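Local coordinates for MmcR (Streptomyces lavendulae, PDB 3GWZ), which transfers the methyl group of S-adenosyl-L-methionine to 6-demethylmitomycins A and B, forming the quinone methoxy group of mitomycins A and B, at residues T163-L168 / V327-A332. Numbering follows the deposited sequence.
Sequences TSFWQL and VLVGGA. With SAH (S-adenosyl-L-homocysteine), chain G.
The indole of Trp-166 is sandwiched between Val-329 and the bound S-adenosyl-L-homocysteine. On one face, towards the rim, lies CG1 of Val-329, 4.2 Å from the centroid of the five-membered ring and 29° off its normal, an off-centre CH-pi contact; Phe-165 CD2 shares this face, also near the rim. On the opposite face the adenine carbon C8 sits over the middle of the indole, while Trp-166 CZ3 comes within 3.7 Å of the ribose C2'. Trp-281 also meets the indole, and Arg-234 NH1 hydrogen-bonds to the backbone O of Trp-166.

Val-329 CG1 serves two aromatics at once: it also rests 3.8 Å from Phe-165 CD2. A chi1 of -178° swings the Phe-165 ring away from its own backbone N and carries it toward Leu-328 and Val-329, where CD1 meets Leu-328 CD2 at 4.3 Å. Phe-157 and Phe-179 pack edge-to-face with the same ring. Phe-165 CB makes a plain van der Waals approach to Leu-328 O at 3.4 Å.

The polar link is indirect. A water accepts from Phe-165 N at 2.9 Å and donates to that same Leu-328 O at 2.8 Å, joining the first turn of helix 165-171 to the last turn of helix 316-329. Ser-164 is the N-cap of helix 165-171, its OG taking the N-H of Gln-167 at 3.0 Å.

The bound product and Val-329 thus cover opposite faces of the indole by apolar and pi contacts, and one water bridges two backbone groups, so that Trp-166, a pocket residue of the class I methyltransferase domain, is backed by Val-329.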
loop_
_atom_site.group_PDB
_atom_site.type_symbol
_atom_site.label_atom_id
_atom_site.label_comp_id
_atom_site.label_asym_id
_atom_site.label_seq_id
_atom_site.Cartn_x
_atom_site.Cartn_y
_atom_site.Cartn_z
ATOM N N THR A 163 35.203 0.846 -0.744
ATOM C CA THR A 163 34.860 0.230 -2.023
ATOM C C THR A 163 34.193 1.294 -2.890
ATOM O O THR A 163 33.755 2.320 -2.371
ATOM C CB THR A 163 33.913 -0.992 -1.848
ATOM O OG1 THR A 163 33.800 -1.693 -3.092
ATOM C CG2 THR A 163 32.519 -0.550 -1.405
ATOM N N SER A 164 34.135 1.070 -4.199
ATOM C CA SER A 164 33.517 2.034 -5.105
ATOM C C SER A 164 32.001 1.881 -5.129
ATOM O O SER A 164 31.457 0.839 -4.753
ATOM C CB SER A 164 34.068 1.887 -6.527
ATOM O OG SER A 164 33.594 0.691 -7.124
ATOM N N PHE A 165 31.315 2.934 -5.561
ATOM C CA PHE A 165 29.866 2.880 -5.672
ATOM C C PHE A 165 29.442 1.760 -6.628
ATOM O O PHE A 165 28.488 1.033 -6.367
ATOM C CB PHE A 165 29.301 4.225 -6.147
ATOM C CG PHE A 165 27.789 4.242 -6.244
ATOM C CD1 PHE A 165 27.013 4.406 -5.109
ATOM C CD2 PHE A 165 27.154 4.069 -7.465
ATOM C CE1 PHE A 165 25.616 4.421 -5.184
ATOM C CE2 PHE A 165 25.757 4.069 -7.556
ATOM C CZ PHE A 165 24.988 4.250 -6.412
ATOM N N TRP A 166 30.147 1.615 -7.741
ATOM C CA TRP A 166 29.750 0.580 -8.700
ATOM C C TRP A 166 30.026 -0.828 -8.165
ATOM O O TRP A 166 29.282 -1.767 -8.454
ATOM C CB TRP A 166 30.418 0.781 -10.058
ATOM C CG TRP A 166 29.976 2.012 -10.768
ATOM C CD1 TRP A 166 30.777 2.968 -11.320
ATOM C CD2 TRP A 166 28.624 2.428 -11.012
ATOM N NE1 TRP A 166 30.011 3.946 -11.899
ATOM C CE2 TRP A 166 28.686 3.643 -11.722
ATOM C CE3 TRP A 166 27.371 1.894 -10.695
ATOM C CZ2 TRP A 166 27.544 4.340 -12.116
ATOM C CZ3 TRP A 166 26.230 2.588 -11.085
ATOM C CH2 TRP A 166 26.324 3.793 -11.786
ATOM N N GLN A 167 31.092 -0.975 -7.386
ATOM C CA GLN A 167 31.422 -2.284 -6.837
ATOM C C GLN A 167 30.423 -2.670 -5.758
ATOM O O GLN A 167 30.007 -3.820 -5.672
ATOM C CB GLN A 167 32.847 -2.308 -6.273
ATOM C CG GLN A 167 33.300 -3.678 -5.798
ATOM C CD GLN A 167 33.287 -4.712 -6.914
ATOM O OE1 GLN A 167 32.939 -5.871 -6.697
ATOM N NE2 GLN A 167 33.656 -4.291 -8.118
ATOM N N LEU A 168 30.035 -1.706 -4.932
ATOM C CA LEU A 168 29.054 -1.982 -3.887
ATOM C C LEU A 168 27.716 -2.418 -4.485
ATOM O O LEU A 168 27.117 -3.416 -4.052
ATOM C CB LEU A 168 28.847 -0.755 -2.988
ATOM C CG LEU A 168 27.784 -0.988 -1.911
ATOM C CD1 LEU A 168 28.286 -2.027 -0.914
ATOM C CD2 LEU A 168 27.437 0.310 -1.197
ATOM N N VAL A 327 30.454 13.164 -5.395
ATOM C CA VAL A 327 30.634 12.352 -4.207
ATOM C C VAL A 327 30.541 10.844 -4.479
ATOM O O VAL A 327 31.386 10.071 -4.020
ATOM C CB VAL A 327 29.614 12.803 -3.133
ATOM C CG1 VAL A 327 29.433 11.754 -2.062
ATOM C CG2 VAL A 327 30.070 14.125 -2.552
ATOM N N LEU A 328 29.537 10.423 -5.241
ATOM C CA LEU A 328 29.285 8.998 -5.412
ATOM C C LEU A 328 30.241 8.332 -6.404
ATOM O O LEU A 328 30.788 7.270 -6.126
ATOM C CB LEU A 328 27.843 8.742 -5.861
ATOM C CG LEU A 328 26.738 9.113 -4.868
ATOM C CD1 LEU A 328 25.384 8.745 -5.452
ATOM C CD2 LEU A 328 26.960 8.403 -3.543
ATOM N N VAL A 329 30.412 8.945 -7.567
ATOM C CA VAL A 329 31.159 8.308 -8.653
ATOM C C VAL A 329 32.174 9.227 -9.325
ATOM O O VAL A 329 32.750 8.876 -10.361
ATOM C CB VAL A 329 30.197 7.732 -9.740
ATOM C CG1 VAL A 329 29.334 6.613 -9.162
ATOM C CG2 VAL A 329 29.332 8.837 -10.345
ATOM N N GLY A 330 32.407 10.395 -8.739
ATOM C CA GLY A 330 33.325 11.351 -9.324
ATOM C C GLY A 330 32.855 11.909 -10.655
ATOM O O GLY A 330 33.661 12.342 -11.480
ATOM N N GLY A 331 31.545 11.908 -10.862
ATOM C CA GLY A 331 30.963 12.468 -12.065
ATOM C C GLY A 331 30.751 13.966 -11.995
ATOM O O GLY A 331 31.202 14.625 -11.068
ATOM N N ALA A 332 30.048 14.497 -12.992
ATOM C CA ALA A 332 29.813 15.929 -13.117
ATOM C C ALA A 332 28.827 16.160 -14.247
ATOM O O ALA A 332 28.845 15.442 -15.245
ATOM C CB ALA A 332 31.117 16.664 -13.425
HETATM N N SAH G . 19.927 4.782 -18.130
HETATM C CA SAH G . 19.296 4.468 -16.802
HETATM C CB SAH G . 20.311 4.279 -15.657
HETATM C CG SAH G . 21.238 5.472 -15.357
HETATM S SD SAH G . 22.269 5.164 -13.928
HETATM C C SAH G . 18.331 5.561 -16.440
HETATM O O SAH G . 17.484 5.363 -15.563
HETATM O OXT SAH G . 18.362 6.657 -17.016
HETATM C "C5'" SAH G . 23.767 4.644 -14.742
HETATM C "C4'" SAH G . 23.777 3.152 -15.135
HETATM O "O4'" SAH G . 25.029 2.738 -15.730
HETATM C "C3'" SAH G . 23.520 2.149 -14.006
HETATM O "O3'" SAH G . 22.276 1.475 -14.256
HETATM C "C2'" SAH G . 24.672 1.142 -14.066
HETATM O "O2'" SAH G . 24.257 -0.223 -13.924
HETATM C "C1'" SAH G . 25.192 1.327 -15.473
HETATM N N9 SAH G . 26.625 1.007 -15.655
HETATM C C8 SAH G . 27.653 1.462 -14.903
HETATM N N7 SAH G . 28.834 0.994 -15.380
HETATM C C5 SAH G . 28.553 0.237 -16.467
HETATM C C6 SAH G . 29.333 -0.538 -17.451
HETATM N N6 SAH G . 30.682 -0.577 -17.331
HETATM N N1 SAH G . 28.660 -1.193 -18.436
HETATM C C2 SAH G . 27.324 -1.140 -18.532
HETATM N N3 SAH G . 26.548 -0.448 -17.671
HETATM C C4 SAH G . 27.099 0.246 -16.644
HETATM O O HOH W 1 32.740 5.293 -6.340
#